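Local coordinates for protein DNA primase (Aquifex aeolicus, PDB 2AU3) that probably synthesises, as a zinc-binding DnaG-type primase, the short RNA primers that DNA polymerase extends during DNA replication, at residues Arg182-Arg187 against Asn218-Arg223; Lys238-Glu243 against Gly263-Val268; Glu244-Leu249 against Lys289-Tyr294. All coordinates share one frame; numbering follows the deposited sequence.

The three contacts illustrate how chemistry follows place in a fold. Contact 1, partly buried and near no annotated site, joins two loop-rich stretches of the N-terminal part of the catalytic core through two side-chain tips, without a hydrogen bond between them. Contacts 2 and 3 are buried and share one sheet, about 28 and 30 Å from contact 1 between centres. In contact 2 a helix packs by its apolar and aromatic side chains on the approach to strand 267-270; in contact 3 backbone bonds join parallel strands 247-249 and 289-293. These two touch directly, since Ile248 in the middle strand meets Asn266 and Val268, and helix 234-244 leads straight into strand 247-249.

Contact 1. Residues Arg182-Arg187 against Asn218-Arg223; sequences RDLFLR and NSPDSR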
loop_
_atom_site.group_PDB
_atom_site.type_symbol
_atom_site.label_atom_id
_atom_site.label_comp_id
_atom_site.label_asym_id
_atom_site.label_seq_id
_atom_site.Cartn_x
_atom_site.Cartn_y
_atom_site.Cartn_z
ATOM N N ARG A 182 11.561 -21.645 -8.828
ATOM C CA ARG A 182 11.619 -20.425 -9.597
ATOM C C ARG A 182 10.741 -19.352 -8.951
ATOM O O ARG A 182 9.566 -19.564 -8.663
ATOM C CB ARG A 182 11.200 -20.668 -11.047
ATOM C CG ARG A 182 11.397 -19.456 -11.943
ATOM C CD ARG A 182 11.186 -19.760 -13.415
ATOM N NE ARG A 182 9.814 -19.518 -13.823
ATOM C CZ ARG A 182 8.962 -20.453 -14.203
ATOM N NH1 ARG A 182 9.321 -21.728 -14.227
ATOM N NH2 ARG A 182 7.733 -20.106 -14.560
ATOM N N ASP A 183 11.345 -18.200 -8.731
ATOM C CA ASP A 183 10.681 -17.068 -8.131
ATOM C C ASP A 183 9.588 -16.618 -9.076
ATOM O O ASP A 183 9.848 -16.336 -10.235
ATOM C CB ASP A 183 11.698 -15.939 -7.979
ATOM C CG ASP A 183 11.149 -14.734 -7.231
ATOM O OD1 ASP A 183 9.934 -14.692 -6.900
ATOM O OD2 ASP A 183 11.879 -13.771 -6.945
ATOM N N LEU A 184 8.369 -16.533 -8.570
ATOM C CA LEU A 184 7.256 -16.014 -9.353
ATOM C C LEU A 184 7.552 -14.608 -9.932
ATOM O O LEU A 184 7.145 -14.282 -11.052
ATOM C CB LEU A 184 5.994 -15.972 -8.485
ATOM C CG LEU A 184 4.706 -15.385 -9.077
ATOM C CD1 LEU A 184 4.196 -16.262 -10.233
ATOM C CD2 LEU A 184 3.621 -15.202 -8.000
ATOM N N PHE A 185 8.301 -13.814 -9.181
ATOM C CA PHE A 185 8.576 -12.425 -9.534
ATOM C C PHE A 185 9.900 -12.217 -10.272
ATOM O O PHE A 185 10.303 -11.068 -10.515
ATOM C CB PHE A 185 8.538 -11.581 -8.267
ATOM C CG PHE A 185 7.211 -11.593 -7.614
ATOM C CD1 PHE A 185 6.183 -10.807 -8.115
ATOM C CD2 PHE A 185 6.950 -12.445 -6.553
ATOM C CE1 PHE A 185 4.927 -10.840 -7.541
ATOM C CE2 PHE A 185 5.679 -12.479 -5.961
ATOM C CZ PHE A 185 4.680 -11.679 -6.452
ATOM N N LEU A 186 10.558 -13.315 -10.647
ATOM C CA LEU A 186 11.873 -13.257 -11.307
ATOM C C LEU A 186 11.973 -12.144 -12.352
ATOM O O LEU A 186 11.112 -12.029 -13.212
ATOM C CB LEU A 186 12.233 -14.610 -11.943
ATOM C CG LEU A 186 13.648 -14.753 -12.500
ATOM C CD1 LEU A 186 14.688 -14.566 -11.386
ATOM C CD2 LEU A 186 13.809 -16.136 -13.134
ATOM N N ARG A 187 12.999 -11.297 -12.217
ATOM C CA ARG A 187 13.306 -10.267 -13.205
ATOM C C ARG A 187 12.386 -9.052 -13.137
ATOM O O ARG A 187 12.465 -8.186 -13.973
ATOM C CB ARG A 187 13.309 -10.880 -14.623
ATOM C CG ARG A 187 14.290 -10.256 -15.602
ATOM C CD ARG A 187 15.773 -10.391 -15.228
ATOM N NE ARG A 187 16.208 -11.785 -15.156
ATOM C CZ ARG A 187 17.004 -12.271 -14.216
ATOM N NH1 ARG A 187 17.466 -11.481 -13.255
ATOM N NH2 ARG A 187 17.332 -13.552 -14.225
ATOM N N ASN A 218 0.600 -10.228 -9.233
ATOM C CA ASN A 218 0.534 -10.189 -7.774
ATOM C C ASN A 218 0.778 -11.577 -7.255
ATOM O O ASN A 218 0.623 -12.556 -7.989
ATOM C CB ASN A 218 -0.869 -9.838 -7.311
ATOM C CG ASN A 218 -1.217 -8.425 -7.557
ATOM O OD1 ASN A 218 -0.484 -7.518 -7.153
ATOM N ND2 ASN A 218 -2.352 -8.203 -8.215
ATOM N N SER A 219 1.116 -11.661 -5.976
ATOM C CA SER A 219 1.031 -12.907 -5.252
ATOM C C SER A 219 -0.373 -13.532 -5.471
ATOM O O SER A 219 -1.365 -12.826 -5.550
ATOM C CB SER A 219 1.284 -12.634 -3.766
ATOM O OG SER A 219 2.593 -12.103 -3.597
ATOM N N PRO A 220 -0.452 -14.841 -5.609
ATOM C CA PRO A 220 -1.764 -15.502 -5.730
ATOM C C PRO A 220 -2.497 -15.442 -4.376
ATOM O O PRO A 220 -1.844 -15.308 -3.335
ATOM C CB PRO A 220 -1.402 -16.940 -6.095
ATOM C CG PRO A 220 0.045 -17.112 -5.598
ATOM C CD PRO A 220 0.688 -15.777 -5.670
ATOM N N ASP A 221 -3.817 -15.513 -4.370
ATOM C CA ASP A 221 -4.515 -15.463 -3.076
ATOM C C ASP A 221 -4.138 -16.658 -2.230
ATOM O O ASP A 221 -3.761 -17.710 -2.758
ATOM C CB ASP A 221 -6.022 -15.364 -3.247
ATOM C CG ASP A 221 -6.488 -13.916 -3.468
ATOM O OD1 ASP A 221 -5.625 -12.999 -3.550
ATOM O OD2 ASP A 221 -7.689 -13.609 -3.577
ATOM N N SER A 222 -4.213 -16.485 -0.918
ATOM C CA SER A 222 -3.796 -17.526 0.015
ATOM C C SER A 222 -4.315 -17.142 1.381
ATOM O O SER A 222 -5.036 -16.145 1.518
ATOM C CB SER A 222 -2.275 -17.630 0.045
ATOM O OG SER A 222 -1.682 -16.426 0.523
ATOM N N ARG A 223 -3.949 -17.917 2.393
ATOM C CA ARG A 223 -4.303 -17.568 3.760
ATOM C C ARG A 223 -3.845 -16.169 4.147
ATOM O O ARG A 223 -4.596 -15.428 4.765
ATOM C CB ARG A 223 -3.728 -18.580 4.753
ATOM C CG ARG A 223 -4.460 -18.602 6.097
ATOM C CD ARG A 223 -4.002 -19.746 7.028
ATOM N NE ARG A 223 -2.550 -19.704 7.237
ATOM C CZ ARG A 223 -1.940 -18.935 8.136
ATOM N NH1 ARG A 223 -2.648 -18.153 8.946
ATOM N NH2 ARG A 223 -0.619 -18.959 8.243
#
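Apolar contact between Arg182-Arg187 and Asn218-Arg223 rests on one branch of Leu184. With CG anti to the backbone N (chi1 177°), the leucine reaches tip to tip toward Pro220, its CD2 lying 3.8 Å from Pro220 CD. The same methyl also rests 4.0 Å from Asn218 O, a van der Waals approach to a carbonyl.

Aromatic contact comes from the far end of Phe185. Its chi1 of -62° puts CG beside the backbone N, and the ring presents its edge to Ser219, with CZ 3.6 Å from Ser219 OG. Ser219 N also lies in the ring plane at this edge. The hydroxyl is not idle: it is hydrogen-bonded to Asn172 OD1 and to Phe203 N, which hold it in place beside the ring.

Polar bonds act within Arg182-Arg187 and shape the turn that presents both side chains. Asp183 OD1 accepts from Phe185 N at 2.9 Å, forming an Asx turn, with the donor 69° out of the carboxylate plane. A type I turn closes over the same residues, Leu186 N bonding to Asp183 O at 3.1 Å.

Backbone bonds tie Arg182 to Leu174 and Leu184 to Asn172, whereas Ser219 pairs with Phe203 of strand 200-207. The contact thus bridges the hairpin of strands 173-174 and 182-183 to the end of strand 216-218, with Phe185 resting on strand 188-194 and Asp183 on helix 151-161.

Contact 2. Residues Lys238-Glu243 against Gly263-Val268; sequences KEYIKE and GIRNVV
Asn266 ND2 is gripped by one hydrogen bond, to Phe246 O, so the amide of this buried residue is tied to the backbone just ahead of strand 247-249. Its CG takes the crowded position between the backbone N and the carbonyl carbon (chi1 57°), and it is CB of the side chain that meets residues 238-243. That carbon lies 3.6 Å from Ile241 N and 3.8 Å from Tyr240 CB, a close seat for the helix on an inverse gamma turn centred on Asn266. The turn's own bond, from Val267 N to Arg265 O, is weak.

Beside it, Arg265 lies over one face of the Tyr240 ring. Its CB makes a CH-pi contact 3.8 Å from the centroid of the Tyr240 ring and 18° off the normal, and the extended chain carries CD across to the phenol end, 3.5 Å from Tyr240 CZ. CB and CD make the closest approaches, so the touching is by aliphatic carbons; the guanidinium plane lies 30° from that of the ring. Glu239 CG lies on the opposite face of Tyr240, sandwiching the ring between two aliphatic groups. The Ile241 and Val268 side chains cross at about a right angle, Ile241 CD1 4.2 Å from Val268 CG1.

Gly263, with positive phi, closes helix 253-261 in a Schellman motif, from which the chain runs into strand 267-270. This is the helix-to-strand connection of a beta-alpha-beta crossover, strand 247-249 to helix 253-261 to strand 267-270, in the TOPRIM fold, with helix 234-244 packed against the incoming strand.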
loop_
_atom_site.group_PDB
_atom_site.type_symbol
_atom_site.label_atom_id
_atom_site.label_comp_id
_atom_site.label_asym_id
_atom_site.label_seq_id
_atom_site.Cartn_x
_atom_site.Cartn_y
_atom_site.Cartn_z
ATOM N N LYS A 238 -2.424 6.250 5.966
ATOM C CA LYS A 238 -3.570 6.376 6.880
ATOM C C LYS A 238 -3.460 7.599 7.804
ATOM O O LYS A 238 -4.449 8.219 8.135
ATOM C CB LYS A 238 -3.807 5.073 7.678
ATOM C CG LYS A 238 -2.634 4.634 8.520
ATOM C CD LYS A 238 -2.821 3.234 9.089
ATOM C CE LYS A 238 -1.558 2.805 9.857
ATOM N NZ LYS A 238 -1.747 1.489 10.554
ATOM N N GLU A 239 -2.243 7.959 8.191
ATOM C CA GLU A 239 -2.062 9.145 9.035
ATOM C C GLU A 239 -2.355 10.441 8.239
ATOM O O GLU A 239 -2.952 11.364 8.754
ATOM C CB GLU A 239 -0.672 9.152 9.684
ATOM C CG GLU A 239 0.477 9.538 8.739
ATOM C CD GLU A 239 1.848 9.247 9.344
ATOM O OE1 GLU A 239 1.919 9.069 10.583
ATOM O OE2 GLU A 239 2.857 9.188 8.606
ATOM N N TYR A 240 -1.994 10.470 6.966
ATOM C CA TYR A 240 -2.332 11.624 6.111
ATOM C C TYR A 240 -3.821 11.722 5.808
ATOM O O TYR A 240 -4.416 12.820 5.845
ATOM C CB TYR A 240 -1.491 11.578 4.823
ATOM C CG TYR A 240 -0.006 11.521 5.145
ATOM C CD1 TYR A 240 0.666 12.661 5.598
ATOM C CD2 TYR A 240 0.699 10.305 5.098
ATOM C CE1 TYR A 240 2.029 12.612 5.928
ATOM C CE2 TYR A 240 2.060 10.245 5.401
ATOM C CZ TYR A 240 2.724 11.407 5.812
ATOM O OH TYR A 240 4.042 11.358 6.157
ATOM N N ILE A 241 -4.439 10.582 5.506
ATOM C CA ILE A 241 -5.888 10.520 5.285
ATOM C C ILE A 241 -6.681 11.076 6.504
ATOM O O ILE A 241 -7.631 11.873 6.344
ATOM C CB ILE A 241 -6.305 9.069 4.988
ATOM C CG1 ILE A 241 -5.755 8.582 3.623
ATOM C CG2 ILE A 241 -7.781 8.910 5.108
ATOM C CD1 ILE A 241 -5.980 7.050 3.408
ATOM N N LYS A 242 -6.291 10.653 7.708
ATOM C CA LYS A 242 -6.911 11.151 8.940
ATOM C C LYS A 242 -6.698 12.665 9.127
ATOM O O LYS A 242 -7.648 13.431 9.409
ATOM C CB LYS A 242 -6.361 10.381 10.151
ATOM C CG LYS A 242 -6.817 10.946 11.515
ATOM C CD LYS A 242 -6.436 10.011 12.667
ATOM C CE LYS A 242 -7.411 10.143 13.852
ATOM N NZ LYS A 242 -6.911 9.424 15.077
ATOM N N GLU A 243 -5.451 13.094 8.978
ATOM C CA GLU A 243 -5.100 14.485 9.138
ATOM C C GLU A 243 -5.848 15.368 8.128
ATOM O O GLU A 243 -6.342 16.439 8.491
ATOM C CB GLU A 243 -3.577 14.670 9.005
ATOM C CG GLU A 243 -3.091 16.094 9.262
ATOM C CD GLU A 243 -3.310 17.019 8.069
ATOM O OE1 GLU A 243 -3.338 16.511 6.924
ATOM O OE2 GLU A 243 -3.453 18.253 8.275
ATOM N N GLY A 263 4.747 14.415 -2.836
ATOM C CA GLY A 263 4.253 14.858 -1.539
ATOM C C GLY A 263 2.725 14.820 -1.357
ATOM O O GLY A 263 2.176 15.488 -0.487
ATOM N N ILE A 264 2.035 14.044 -2.174
ATOM C CA ILE A 264 0.600 13.892 -2.027
ATOM C C ILE A 264 0.424 12.508 -1.414
ATOM O O ILE A 264 0.560 11.500 -2.111
ATOM C CB ILE A 264 -0.083 13.983 -3.400
ATOM C CG1 ILE A 264 -0.052 15.421 -3.910
ATOM C CG2 ILE A 264 -1.579 13.598 -3.296
ATOM C CD1 ILE A 264 -0.506 15.542 -5.372
ATOM N N ARG A 265 0.170 12.448 -0.113
ATOM C CA ARG A 265 0.434 11.202 0.608
ATOM C C ARG A 265 -0.817 10.514 1.159
ATOM O O ARG A 265 -0.729 9.412 1.714
ATOM C CB ARG A 265 1.408 11.468 1.742
ATOM C CG ARG A 265 2.794 11.960 1.304
ATOM C CD ARG A 265 3.656 12.237 2.512
ATOM N NE ARG A 265 5.000 12.702 2.187
ATOM C CZ ARG A 265 5.426 13.922 2.425
ATOM N NH1 ARG A 265 4.607 14.817 2.951
ATOM N NH2 ARG A 265 6.681 14.250 2.148
ATOM N N ASN A 266 -1.976 11.163 1.003
ATOM C CA ASN A 266 -3.218 10.580 1.524
ATOM C C ASN A 266 -3.898 9.816 0.395
ATOM O O ASN A 266 -5.011 10.105 0.044
ATOM C CB ASN A 266 -4.143 11.680 2.095
ATOM C CG ASN A 266 -4.471 12.774 1.058
ATOM O OD1 ASN A 266 -3.633 13.121 0.227
ATOM N ND2 ASN A 266 -5.678 13.320 1.128
ATOM N N VAL A 267 -3.187 8.835 -0.147
ATOM C CA VAL A 267 -3.505 8.164 -1.425
ATOM C C VAL A 267 -3.494 6.657 -1.207
ATOM O O VAL A 267 -2.562 6.129 -0.552
ATOM C CB VAL A 267 -2.411 8.462 -2.502
ATOM C CG1 VAL A 267 -2.824 7.889 -3.903
ATOM C CG2 VAL A 267 -2.161 9.962 -2.629
ATOM N N VAL A 268 -4.479 5.961 -1.816
ATOM C CA VAL A 268 -4.567 4.498 -1.814
ATOM C C VAL A 268 -4.872 4.026 -3.220
ATOM O O VAL A 268 -5.272 4.813 -4.066
ATOM C CB VAL A 268 -5.719 3.966 -0.896
ATOM C CG1 VAL A 268 -5.302 4.069 0.590
ATOM C CG2 VAL A 268 -6.995 4.757 -1.119
#

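Contact 3. Residues Glu244-Leu249 against Lys289-Tyr294; sequences EGFAIL and KVYILY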
loop_
_atom_site.group_PDB
_atom_site.type_symbol
_atom_site.label_atom_id
_atom_site.label_comp_id
_atom_site.label_asym_id
_atom_site.label_seq_id
_atom_site.Cartn_x
_atom_site.Cartn_y
_atom_site.Cartn_z
ATOM N N GLU A 244 -5.881 14.948 6.860
ATOM C CA GLU A 244 -6.479 15.785 5.795
ATOM C C GLU A 244 -8.008 15.685 5.676
ATOM O O GLU A 244 -8.660 16.605 5.183
ATOM C CB GLU A 244 -5.796 15.544 4.444
ATOM C CG GLU A 244 -4.311 15.918 4.480
ATOM C CD GLU A 244 -3.585 15.665 3.173
ATOM O OE1 GLU A 244 -2.711 14.749 3.134
ATOM O OE2 GLU A 244 -3.858 16.402 2.195
ATOM N N GLY A 245 -8.577 14.610 6.191
ATOM C CA GLY A 245 -10.022 14.460 6.181
ATOM C C GLY A 245 -10.552 13.892 4.878
ATOM O O GLY A 245 -11.767 13.852 4.668
ATOM N N PHE A 246 -9.656 13.424 4.011
ATOM C CA PHE A 246 -10.084 12.712 2.805
ATOM C C PHE A 246 -8.967 11.810 2.292
ATOM O O PHE A 246 -7.804 11.943 2.713
ATOM C CB PHE A 246 -10.560 13.694 1.714
ATOM C CG PHE A 246 -9.447 14.541 1.109
ATOM C CD1 PHE A 246 -8.870 14.185 -0.117
ATOM C CD2 PHE A 246 -8.994 15.703 1.751
ATOM C CE1 PHE A 246 -7.857 14.949 -0.685
ATOM C CE2 PHE A 246 -7.966 16.492 1.183
ATOM C CZ PHE A 246 -7.394 16.105 -0.039
ATOM N N ALA A 247 -9.319 10.912 1.381
ATOM C CA ALA A 247 -8.352 10.063 0.729
ATOM C C ALA A 247 -8.445 10.335 -0.764
ATOM O O ALA A 247 -9.502 10.725 -1.252
ATOM C CB ALA A 247 -8.658 8.582 1.014
ATOM N N ILE A 248 -7.354 10.083 -1.486
ATOM C CA ILE A 248 -7.382 10.116 -2.941
ATOM C C ILE A 248 -7.243 8.660 -3.410
ATOM O O ILE A 248 -6.377 7.971 -2.936
ATOM C CB ILE A 248 -6.221 10.994 -3.501
ATOM C CG1 ILE A 248 -6.383 12.458 -3.055
ATOM C CG2 ILE A 248 -6.143 10.847 -5.080
ATOM C CD1 ILE A 248 -5.048 13.313 -3.053
ATOM N N LEU A 249 -8.166 8.187 -4.267
ATOM C CA LEU A 249 -8.082 6.859 -4.840
ATOM C C LEU A 249 -7.569 6.938 -6.261
ATOM O O LEU A 249 -8.141 7.621 -7.110
ATOM C CB LEU A 249 -9.465 6.138 -4.773
ATOM C CG LEU A 249 -9.610 4.745 -5.414
ATOM C CD1 LEU A 249 -8.917 3.645 -4.591
ATOM C CD2 LEU A 249 -11.125 4.416 -5.662
ATOM N N LYS A 289 -14.678 10.719 2.949
ATOM C CA LYS A 289 -14.554 11.515 1.720
ATOM C C LYS A 289 -13.433 10.940 0.843
ATOM O O LYS A 289 -12.294 10.788 1.286
ATOM C CB LYS A 289 -14.207 12.978 2.025
ATOM C CG LYS A 289 -15.333 13.857 2.479
ATOM C CD LYS A 289 -14.866 15.335 2.452
ATOM C CE LYS A 289 -15.645 16.197 3.464
ATOM N NZ LYS A 289 -15.679 17.663 3.075
ATOM N N VAL A 290 -13.769 10.633 -0.391
ATOM C CA VAL A 290 -12.814 10.076 -1.311
ATOM C C VAL A 290 -12.880 10.804 -2.625
ATOM O O VAL A 290 -13.912 10.844 -3.289
ATOM C CB VAL A 290 -13.018 8.567 -1.522
ATOM C CG1 VAL A 290 -12.201 8.062 -2.720
ATOM C CG2 VAL A 290 -12.625 7.797 -0.231
ATOM N N TYR A 291 -11.724 11.315 -3.025
ATOM C CA TYR A 291 -11.518 11.824 -4.362
ATOM C C TYR A 291 -11.001 10.711 -5.269
ATOM O O TYR A 291 -10.074 9.994 -4.914
ATOM C CB TYR A 291 -10.494 12.962 -4.290
ATOM C CG TYR A 291 -11.059 14.179 -3.625
ATOM C CD1 TYR A 291 -11.374 14.183 -2.273
ATOM C CD2 TYR A 291 -11.308 15.334 -4.367
ATOM C CE1 TYR A 291 -11.908 15.332 -1.664
ATOM C CE2 TYR A 291 -11.811 16.453 -3.787
ATOM C CZ TYR A 291 -12.130 16.453 -2.447
ATOM O OH TYR A 291 -12.691 17.592 -1.911
ATOM N N ILE A 292 -11.624 10.531 -6.417
ATOM C CA ILE A 292 -11.218 9.441 -7.296
ATOM C C ILE A 292 -10.502 10.086 -8.473
ATOM O O ILE A 292 -11.001 11.052 -9.067
ATOM C CB ILE A 292 -12.413 8.611 -7.805
ATOM C CG1 ILE A 292 -13.379 8.265 -6.696
ATOM C CG2 ILE A 292 -11.939 7.321 -8.534
ATOM C CD1 ILE A 292 -14.689 7.745 -7.245
ATOM N N LEU A 293 -9.324 9.558 -8.780
ATOM C CA LEU A 293 -8.467 10.155 -9.778
ATOM C C LEU A 293 -7.938 9.093 -10.677
ATOM O O LEU A 293 -6.856 8.536 -10.429
ATOM C CB LEU A 293 -7.308 10.887 -9.084
ATOM C CG LEU A 293 -6.250 11.572 -9.960
ATOM C CD1 LEU A 293 -6.772 12.833 -10.640
ATOM C CD2 LEU A 293 -5.070 11.903 -9.110
ATOM N N TYR A 294 -8.705 8.768 -11.712
ATOM C CA TYR A 294 -8.329 7.720 -12.626
ATOM C C TYR A 294 -7.864 8.395 -13.928
ATOM O O TYR A 294 -7.913 9.621 -14.043
ATOM C CB TYR A 294 -9.517 6.779 -12.859
ATOM C CG TYR A 294 -9.826 5.796 -11.707
ATOM C CD1 TYR A 294 -9.136 5.847 -10.485
ATOM C CD2 TYR A 294 -10.820 4.830 -11.859
ATOM C CE1 TYR A 294 -9.431 4.949 -9.462
ATOM C CE2 TYR A 294 -11.108 3.922 -10.851
ATOM C CZ TYR A 294 -10.424 4.002 -9.652
ATOM O OH TYR A 294 -10.735 3.102 -8.674
#
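Two first torsions bring the aromatic pair together: Phe246 holds CG between its backbone N and carbonyl carbon (chi1 69°), and Tyr291 holds CG beside its backbone N (chi1 -70°). The rings cross obliquely, planes 56° apart, with Phe246 CD1 only 3.3 Å from Tyr291 CD1. Tyr291 itself is stacked with Tyr319. An alanine at Phe246 would remove the ring that meets Tyr291, and the tyrosine ring would probably be less firmly fixed on this side.

Beneath the rings the backbones pair in parallel. Ala247 N donates to Lys289 O at 3.0 Å, and Ala247 O accepts from Tyr291 N at 2.9 Å. The straightest bond is from Leu249 N to Tyr291 O, 2.7 Å long and nearly along the C=O axis. Leu249 O then accepts from Leu293 N at 2.8 Å. Ala247 and Leu249 thus each bond through N and O to the residues on either side of their partners, Val290 and Ile292, while Ile248 bonds to Asn266 and Val268 on the opposite edge.

Ile248 and Tyr291 share one face of the sheet. On the other, Ala247, Leu249, Val290 and Ile292 form an apolar layer; Leu283 of helix 277-284 covers Ala247 and Val290, and helix 298-313 meets Ile292. Leu249, with CG anti to its backbone N, sends CD2 obliquely to 3.3 Å from Tyr294 OH.

Tyr294 also touches Glu251. A parallel sheet with a glutamate after one strand and an Asp-x-Asp pair after its neighbour, here Glu251, Asp295 and Asp297, all predicted Mg(2+) ligands, is characteristic of the TOPRIM domain.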